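Local coordinates for N-acetylglucosaminidase (PDB 6INX), which is a family 18 glycoside hydrolase that cleaves N-acetylglucosaminide linkages, probably within chitin-type chains or N-linked glycans, at residues G71-E79 with E117-D126; R280-P289 with D301-K309. One frame throughout, in Å; residues are numbered along the deposited sequence.

Interaction 1: residues G71-E79 with E117-D126; sequences GWSAGGFSE and EAGIAASPDD
At the C-terminal mouth of the family 18 TIM barrel, the loop after strand 64-70 meets the one after strand 105-109 through Trp72 and Ala118. In this CH-pi contact the Ala118 methyl, CB, sits 3.3 Å from the centroid of the Trp72 six-membered ring, 9° off its normal. The indole reaches Ala118 because its CG lies anti to the backbone N (chi1 -177°); the Trp72 side chain also touches Tyr112. Ser73 OG donates to Ala118 O over 2.9 Å, lying in the carbonyl plane on a lone pair. Ile120 lays CG2 against the bare backbone of Gly75, 3.5 Å from its CA, and the Ala121 methyl, CB, packs 3.4 Å from Glu79 OE2.

Where helix 77-81 begins, Ser78 OG gives a 2.7 Å hydrogen bond to the syn lone pair of Asp126 OD1. Ser123 and Asp126 form a capping box, in which Ser123 N donates to Asp126 OD2 from well above the carboxylate plane; Ser123 OG accepts from Asp125 N, and Cys114 N also bonds OD2. Between the loops, one water receives Gly76 N and Ala121 N and donates to Glu79 OE2; a second joins Ser78 N to Ala121 O. Apolar packing at Trp72, Ile120 and Ala121 thus alternates with two direct hydrogen bonds and bridging waters, and the buried Asp126 carboxylate, gripped at both oxygens, is likely to be fixed in rotation.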
# COMPACT_ATOMS: atom_id res chain seq x y z
N GLY A 71 -11.76 -12.02 -14.67
CA GLY A 71 -10.36 -11.74 -14.89
C GLY A 71 -10.10 -10.24 -14.93
O GLY A 71 -11.02 -9.42 -14.97
N TRP A 72 -8.81 -9.89 -14.91
CA TRP A 72 -8.45 -8.48 -14.89
C TRP A 72 -8.94 -7.77 -16.15
O TRP A 72 -8.67 -8.21 -17.27
CB TRP A 72 -6.93 -8.32 -14.78
CG TRP A 72 -6.50 -6.89 -14.67
CD1 TRP A 72 -5.95 -6.11 -15.66
CD2 TRP A 72 -6.61 -6.05 -13.52
NE1 TRP A 72 -5.69 -4.85 -15.18
CE2 TRP A 72 -6.09 -4.78 -13.87
CE3 TRP A 72 -7.08 -6.25 -12.23
CZ2 TRP A 72 -6.04 -3.72 -12.96
CZ3 TRP A 72 -7.04 -5.20 -11.33
CH2 TRP A 72 -6.52 -3.95 -11.70
N SER A 73 -9.68 -6.68 -15.94
CA SER A 73 -10.26 -5.81 -16.96
C SER A 73 -11.54 -6.34 -17.58
O SER A 73 -12.07 -5.72 -18.51
CB SER A 73 -9.29 -5.35 -18.05
OG SER A 73 -8.18 -4.69 -17.47
N ALA A 74 -12.07 -7.46 -17.09
CA ALA A 74 -13.33 -7.98 -17.58
C ALA A 74 -14.46 -7.23 -16.88
O ALA A 74 -14.60 -7.31 -15.66
CB ALA A 74 -13.42 -9.47 -17.29
N GLY A 75 -15.29 -6.52 -17.66
CA GLY A 75 -16.32 -5.68 -17.09
C GLY A 75 -17.66 -6.38 -17.01
O GLY A 75 -17.81 -7.57 -17.28
N GLY A 76 -18.67 -5.59 -16.61
CA GLY A 76 -20.04 -6.06 -16.56
C GLY A 76 -20.52 -6.48 -15.18
O GLY A 76 -21.73 -6.66 -15.01
N PHE A 77 -19.63 -6.62 -14.21
CA PHE A 77 -20.01 -7.17 -12.91
C PHE A 77 -20.75 -6.16 -12.05
O PHE A 77 -21.79 -6.48 -11.47
CB PHE A 77 -18.76 -7.63 -12.16
CG PHE A 77 -18.16 -8.89 -12.68
CD1 PHE A 77 -18.70 -10.12 -12.34
CD2 PHE A 77 -17.04 -8.86 -13.49
CE1 PHE A 77 -18.13 -11.30 -12.82
CE2 PHE A 77 -16.47 -10.02 -13.97
CZ PHE A 77 -17.01 -11.24 -13.63
N SER A 78 -20.21 -4.95 -11.89
CA SER A 78 -20.91 -3.95 -11.09
C SER A 78 -22.29 -3.67 -11.68
O SER A 78 -23.28 -3.53 -10.95
CB SER A 78 -20.09 -2.66 -11.01
OG SER A 78 -20.76 -1.64 -10.28
N GLU A 79 -22.38 -3.61 -13.01
CA GLU A 79 -23.66 -3.41 -13.68
C GLU A 79 -24.64 -4.54 -13.37
O GLU A 79 -25.79 -4.30 -12.96
CB GLU A 79 -23.42 -3.31 -15.19
CG GLU A 79 -22.52 -2.14 -15.64
CD GLU A 79 -21.05 -2.52 -15.77
OE1 GLU A 79 -20.54 -3.34 -14.97
OE2 GLU A 79 -20.40 -1.99 -16.71
N GLU A 117 -10.21 0.26 -11.03
CA GLU A 117 -8.85 0.47 -11.51
C GLU A 117 -8.51 -0.35 -12.74
O GLU A 117 -7.59 0.02 -13.49
CB GLU A 117 -7.85 0.15 -10.38
CG GLU A 117 -7.63 1.27 -9.39
CD GLU A 117 -8.65 1.37 -8.28
OE1 GLU A 117 -9.67 0.64 -8.30
OE2 GLU A 117 -8.44 2.23 -7.39
N ALA A 118 -9.21 -1.47 -12.97
CA ALA A 118 -8.93 -2.28 -14.15
C ALA A 118 -9.62 -1.75 -15.40
O ALA A 118 -9.51 -2.38 -16.46
CB ALA A 118 -9.34 -3.74 -13.90
N GLY A 119 -10.29 -0.61 -15.31
CA GLY A 119 -11.01 -0.07 -16.44
C GLY A 119 -12.41 -0.61 -16.58
O GLY A 119 -12.92 -0.72 -17.70
N ILE A 120 -13.05 -0.96 -15.46
CA ILE A 120 -14.39 -1.51 -15.44
C ILE A 120 -15.25 -0.60 -14.57
O ILE A 120 -14.75 0.25 -13.83
CB ILE A 120 -14.43 -2.96 -14.93
CG1 ILE A 120 -13.94 -3.05 -13.47
CG2 ILE A 120 -13.59 -3.86 -15.83
CD1 ILE A 120 -14.20 -4.41 -12.79
N ALA A 121 -16.56 -0.76 -14.67
CA ALA A 121 -17.45 0.01 -13.81
C ALA A 121 -17.35 -0.47 -12.36
O ALA A 121 -17.09 -1.65 -12.08
CB ALA A 121 -18.89 -0.11 -14.29
N ALA A 122 -17.59 0.46 -11.44
CA ALA A 122 -17.61 0.15 -10.01
C ALA A 122 -18.47 1.16 -9.29
O ALA A 122 -18.73 2.26 -9.79
CB ALA A 122 -16.21 0.16 -9.38
N SER A 123 -18.86 0.79 -8.07
CA SER A 123 -19.72 1.64 -7.25
C SER A 123 -19.52 1.26 -5.80
O SER A 123 -19.26 0.09 -5.50
CB SER A 123 -21.18 1.42 -7.65
OG SER A 123 -22.05 1.98 -6.66
N PRO A 124 -19.64 2.21 -4.87
CA PRO A 124 -19.67 1.81 -3.45
C PRO A 124 -20.76 0.81 -3.15
O PRO A 124 -20.63 0.05 -2.18
CB PRO A 124 -19.93 3.13 -2.71
CG PRO A 124 -19.75 4.21 -3.70
CD PRO A 124 -19.87 3.65 -5.07
N ASP A 125 -21.84 0.79 -3.94
CA ASP A 125 -22.90 -0.19 -3.74
C ASP A 125 -22.44 -1.61 -4.00
O ASP A 125 -23.13 -2.55 -3.59
CB ASP A 125 -24.09 0.13 -4.66
CG ASP A 125 -24.75 1.46 -4.35
OD1 ASP A 125 -24.60 1.94 -3.21
OD2 ASP A 125 -25.42 2.01 -5.25
N ASP A 126 -21.28 -1.80 -4.65
CA ASP A 126 -20.79 -3.15 -4.94
C ASP A 126 -20.55 -3.95 -3.67
O ASP A 126 -20.59 -5.18 -3.70
CB ASP A 126 -19.47 -3.09 -5.71
CG ASP A 126 -19.58 -2.50 -7.09
OD1 ASP A 126 -20.70 -2.37 -7.65
OD2 ASP A 126 -18.50 -2.18 -7.63
O HOH W 1 -13.51 -3.57 -19.46
O HOH W 2 -17.79 -2.70 -16.57
O HOH W 3 -18.04 -3.88 -13.49
O HOH W 4 -23.24 -3.21 -8.08

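Interaction 2: residues R280-P289 with D301-K309; sequences RYWDEEAKAP and DDEMSIRYK
Trp282 lies under the thioether of Met304, whose SD stands 3.6 Å from the centroid of the six-membered ring and over its face, a Met-aromatic contact. Met304 CG adds a CH-pi approach beside it, while Ala288 N lies over the opposite face, toward the rim. The Tyr308 ring is slid aside: its plane is 28° from that of Trp282, but the centroids are 5.7 Å apart, with little overlap. Lys287 instead covers a Tyr308 face, its CD centred 3.9 Å from the ring centroid. The Lys287 chain, bent at chi2, brings NZ back to Glu284 O and to a water that also bonds Trp282 NE1 and Tyr308 OH.

The charged end is built on Asp302. Arg280 NH2 donates to its OD2 at 2.7 Å, a salt bridge on the syn lone pair with guanidinium and carboxylate planes 17° apart; a water joins Arg280 NE to OD2. With CG set between the backbone N and the carbonyl carbon (chi1 67°), Asp302 turns OD1 back to accept Ser305 N at 2.9 Å. Ser305 OG in turn accepts Asp302 N, completing the capping box, and donates to Asp301 OD1. Replacing Asp302 by an alanine is likely to leave the Arg280 guanidinium without its counter-charge and Ser305 N without its capping acceptor. Pro289 CG packs 3.7 Å from Asp302 CG.

Helix 303-309 runs nearly parallel to strand 280-283, their axes 10.9 Å apart at closest approach. Strand 279-283, at the edge of the antiparallel sheet, pairs with strand 288-292, with a G1 beta bulge where Lys287 and Ala288 both face Asp283, and the helix turns Glu303 and Ile306 to helix 333-341.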
# COMPACT_ATOMS: atom_id res chain seq x y z
N ARG A 280 20.45 -15.32 -8.98
CA ARG A 280 19.35 -15.68 -8.10
C ARG A 280 19.74 -15.47 -6.64
O ARG A 280 20.79 -15.95 -6.19
CB ARG A 280 18.91 -17.12 -8.32
CG ARG A 280 17.81 -17.57 -7.35
CD ARG A 280 17.61 -19.06 -7.42
NE ARG A 280 16.48 -19.56 -6.63
CZ ARG A 280 16.54 -19.90 -5.34
NH1 ARG A 280 17.67 -19.77 -4.65
NH2 ARG A 280 15.46 -20.37 -4.73
N TYR A 281 18.89 -14.75 -5.92
CA TYR A 281 19.01 -14.57 -4.49
C TYR A 281 17.78 -15.17 -3.81
O TYR A 281 16.71 -15.29 -4.41
CB TYR A 281 19.11 -13.08 -4.16
CG TYR A 281 20.32 -12.44 -4.79
CD1 TYR A 281 21.60 -12.69 -4.30
CD2 TYR A 281 20.19 -11.61 -5.89
CE1 TYR A 281 22.71 -12.12 -4.88
CE2 TYR A 281 21.30 -11.03 -6.48
CZ TYR A 281 22.56 -11.28 -5.96
OH TYR A 281 23.66 -10.72 -6.56
N TRP A 282 17.97 -15.58 -2.57
CA TRP A 282 16.89 -16.12 -1.75
C TRP A 282 16.67 -15.19 -0.57
O TRP A 282 17.61 -14.88 0.17
CB TRP A 282 17.23 -17.54 -1.27
CG TRP A 282 16.19 -18.14 -0.36
CD1 TRP A 282 16.29 -18.33 0.99
CD2 TRP A 282 14.89 -18.63 -0.74
NE1 TRP A 282 15.13 -18.90 1.47
CE2 TRP A 282 14.26 -19.09 0.43
CE3 TRP A 282 14.20 -18.72 -1.95
CZ2 TRP A 282 12.98 -19.64 0.43
CZ3 TRP A 282 12.92 -19.26 -1.95
CH2 TRP A 282 12.33 -19.71 -0.77
N ASP A 283 15.43 -14.73 -0.41
CA ASP A 283 15.04 -13.92 0.74
C ASP A 283 14.58 -14.88 1.84
O ASP A 283 13.48 -15.43 1.78
CB ASP A 283 13.94 -12.95 0.33
CG ASP A 283 13.60 -11.95 1.41
OD1 ASP A 283 13.66 -12.32 2.60
OD2 ASP A 283 13.24 -10.80 1.05
N GLU A 284 15.44 -15.09 2.84
CA GLU A 284 15.15 -16.03 3.91
C GLU A 284 14.01 -15.57 4.81
O GLU A 284 13.43 -16.40 5.51
CB GLU A 284 16.40 -16.30 4.75
CG GLU A 284 17.49 -17.07 4.03
CD GLU A 284 18.65 -17.43 4.94
OE1 GLU A 284 18.42 -18.14 5.94
OE2 GLU A 284 19.79 -17.00 4.65
N GLU A 285 13.69 -14.28 4.82
CA GLU A 285 12.57 -13.85 5.64
C GLU A 285 11.25 -14.03 4.90
O GLU A 285 10.31 -14.61 5.44
CB GLU A 285 12.73 -12.40 6.10
CG GLU A 285 11.66 -12.00 7.10
CD GLU A 285 11.85 -10.59 7.65
OE1 GLU A 285 12.62 -9.83 7.05
OE2 GLU A 285 11.22 -10.26 8.67
N ALA A 286 11.19 -13.56 3.66
CA ALA A 286 9.96 -13.66 2.90
C ALA A 286 9.71 -15.06 2.39
O ALA A 286 8.58 -15.38 2.01
CB ALA A 286 10.03 -12.69 1.71
N LYS A 287 10.75 -15.90 2.35
CA LYS A 287 10.73 -17.21 1.69
C LYS A 287 10.42 -17.08 0.19
O LYS A 287 9.55 -17.76 -0.36
CB LYS A 287 9.78 -18.22 2.37
CG LYS A 287 9.95 -18.40 3.88
CD LYS A 287 11.37 -18.78 4.26
CE LYS A 287 11.46 -19.02 5.77
NZ LYS A 287 12.87 -19.06 6.25
N ALA A 288 11.17 -16.20 -0.48
CA ALA A 288 10.92 -15.91 -1.89
C ALA A 288 12.22 -15.73 -2.67
O ALA A 288 13.17 -15.11 -2.16
CB ALA A 288 10.08 -14.63 -2.05
N PRO A 289 12.29 -16.25 -3.89
CA PRO A 289 13.45 -16.01 -4.75
C PRO A 289 13.28 -14.76 -5.59
O PRO A 289 12.17 -14.33 -5.91
CB PRO A 289 13.44 -17.25 -5.65
CG PRO A 289 11.96 -17.45 -5.92
CD PRO A 289 11.29 -17.11 -4.56
N ASP A 301 8.00 -17.16 -8.23
CA ASP A 301 7.85 -18.35 -7.39
C ASP A 301 8.68 -19.48 -8.00
O ASP A 301 8.78 -19.59 -9.24
CB ASP A 301 6.38 -18.83 -7.41
CG ASP A 301 5.65 -18.64 -6.08
OD1 ASP A 301 6.29 -18.44 -5.02
OD2 ASP A 301 4.39 -18.71 -6.09
N ASP A 302 9.29 -20.30 -7.15
CA ASP A 302 9.96 -21.49 -7.67
C ASP A 302 9.61 -22.71 -6.84
O ASP A 302 8.71 -22.64 -5.99
CB ASP A 302 11.48 -21.27 -7.80
CG ASP A 302 12.19 -21.10 -6.46
OD1 ASP A 302 11.56 -21.20 -5.40
OD2 ASP A 302 13.42 -20.87 -6.47
N GLU A 303 10.29 -23.84 -7.06
CA GLU A 303 9.97 -25.03 -6.26
C GLU A 303 10.24 -24.80 -4.78
O GLU A 303 9.55 -25.36 -3.92
CB GLU A 303 10.76 -26.24 -6.77
CG GLU A 303 10.52 -26.57 -8.24
CD GLU A 303 11.54 -25.93 -9.17
OE1 GLU A 303 11.86 -24.73 -9.01
OE2 GLU A 303 12.04 -26.64 -10.07
N MET A 304 11.22 -23.95 -4.46
CA MET A 304 11.58 -23.69 -3.06
C MET A 304 10.49 -22.89 -2.35
O MET A 304 10.03 -23.26 -1.27
CB MET A 304 12.92 -22.95 -3.03
CG MET A 304 13.63 -22.86 -1.69
SD MET A 304 15.29 -22.13 -1.88
CE MET A 304 16.17 -23.48 -2.66
N SER A 305 10.04 -21.79 -2.96
CA SER A 305 8.98 -21.01 -2.34
C SER A 305 7.66 -21.78 -2.32
O SER A 305 6.89 -21.68 -1.35
CB SER A 305 8.83 -19.66 -3.04
OG SER A 305 8.53 -19.80 -4.42
N ILE A 306 7.39 -22.57 -3.36
CA ILE A 306 6.19 -23.39 -3.36
C ILE A 306 6.20 -24.40 -2.21
O ILE A 306 5.19 -24.59 -1.53
CB ILE A 306 5.98 -24.04 -4.74
CG1 ILE A 306 5.51 -22.99 -5.75
CG2 ILE A 306 4.99 -25.20 -4.66
CD1 ILE A 306 5.48 -23.51 -7.19
N ARG A 307 7.35 -25.06 -1.95
CA ARG A 307 7.39 -25.97 -0.80
C ARG A 307 7.07 -25.24 0.49
O ARG A 307 6.33 -25.74 1.33
CB ARG A 307 8.73 -26.73 -0.68
CG ARG A 307 8.98 -27.54 0.64
CD ARG A 307 7.98 -28.67 0.66
NE ARG A 307 8.06 -29.58 1.79
CZ ARG A 307 8.51 -30.83 1.73
NH1 ARG A 307 8.93 -31.37 0.57
NH2 ARG A 307 8.50 -31.59 2.84
N TYR A 308 7.64 -24.04 0.66
CA TYR A 308 7.33 -23.27 1.87
C TYR A 308 5.84 -22.93 1.94
O TYR A 308 5.24 -22.98 3.01
CB TYR A 308 8.18 -22.01 1.94
CG TYR A 308 9.56 -22.22 2.53
CD1 TYR A 308 9.73 -22.41 3.90
CD2 TYR A 308 10.69 -22.21 1.72
CE1 TYR A 308 10.99 -22.61 4.45
CE2 TYR A 308 11.96 -22.40 2.26
CZ TYR A 308 12.10 -22.60 3.62
OH TYR A 308 13.35 -22.79 4.17
N LYS A 309 5.23 -22.59 0.80
CA LYS A 309 3.80 -22.29 0.79
C LYS A 309 2.98 -23.51 1.17
O LYS A 309 2.00 -23.40 1.92
CB LYS A 309 3.39 -21.76 -0.58
CG LYS A 309 3.92 -20.36 -0.90
CD LYS A 309 3.36 -19.83 -2.22
CE LYS A 309 3.89 -18.42 -2.50
NZ LYS A 309 3.32 -17.80 -3.74
O HOH W 5 14.67 -20.70 -8.93
O HOH W 6 14.70 -20.17 4.11

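Interactions 1 and 2 lie on opposite sides of the chain's centre, their centres 33 Å apart and their nearest atoms about 18 Å apart, so neither touches the other. Interaction 1 borders the probable active site: Trp72 touches Glu111, the last residue of the family's DxxDxDxE signature and, as in relatives, probably the catalytic acid. Interaction 2 joins the five-stranded antiparallel sheet, inserted between barrel strands 230-235 and 320-324, to helix 303-316, which leads back to the barrel. In interaction 1, Glu117 OE2 takes a weak hydrogen bond from Leu208 N of the second subunit, whereas no other protein chain of the assembly touches the segments of interaction 2.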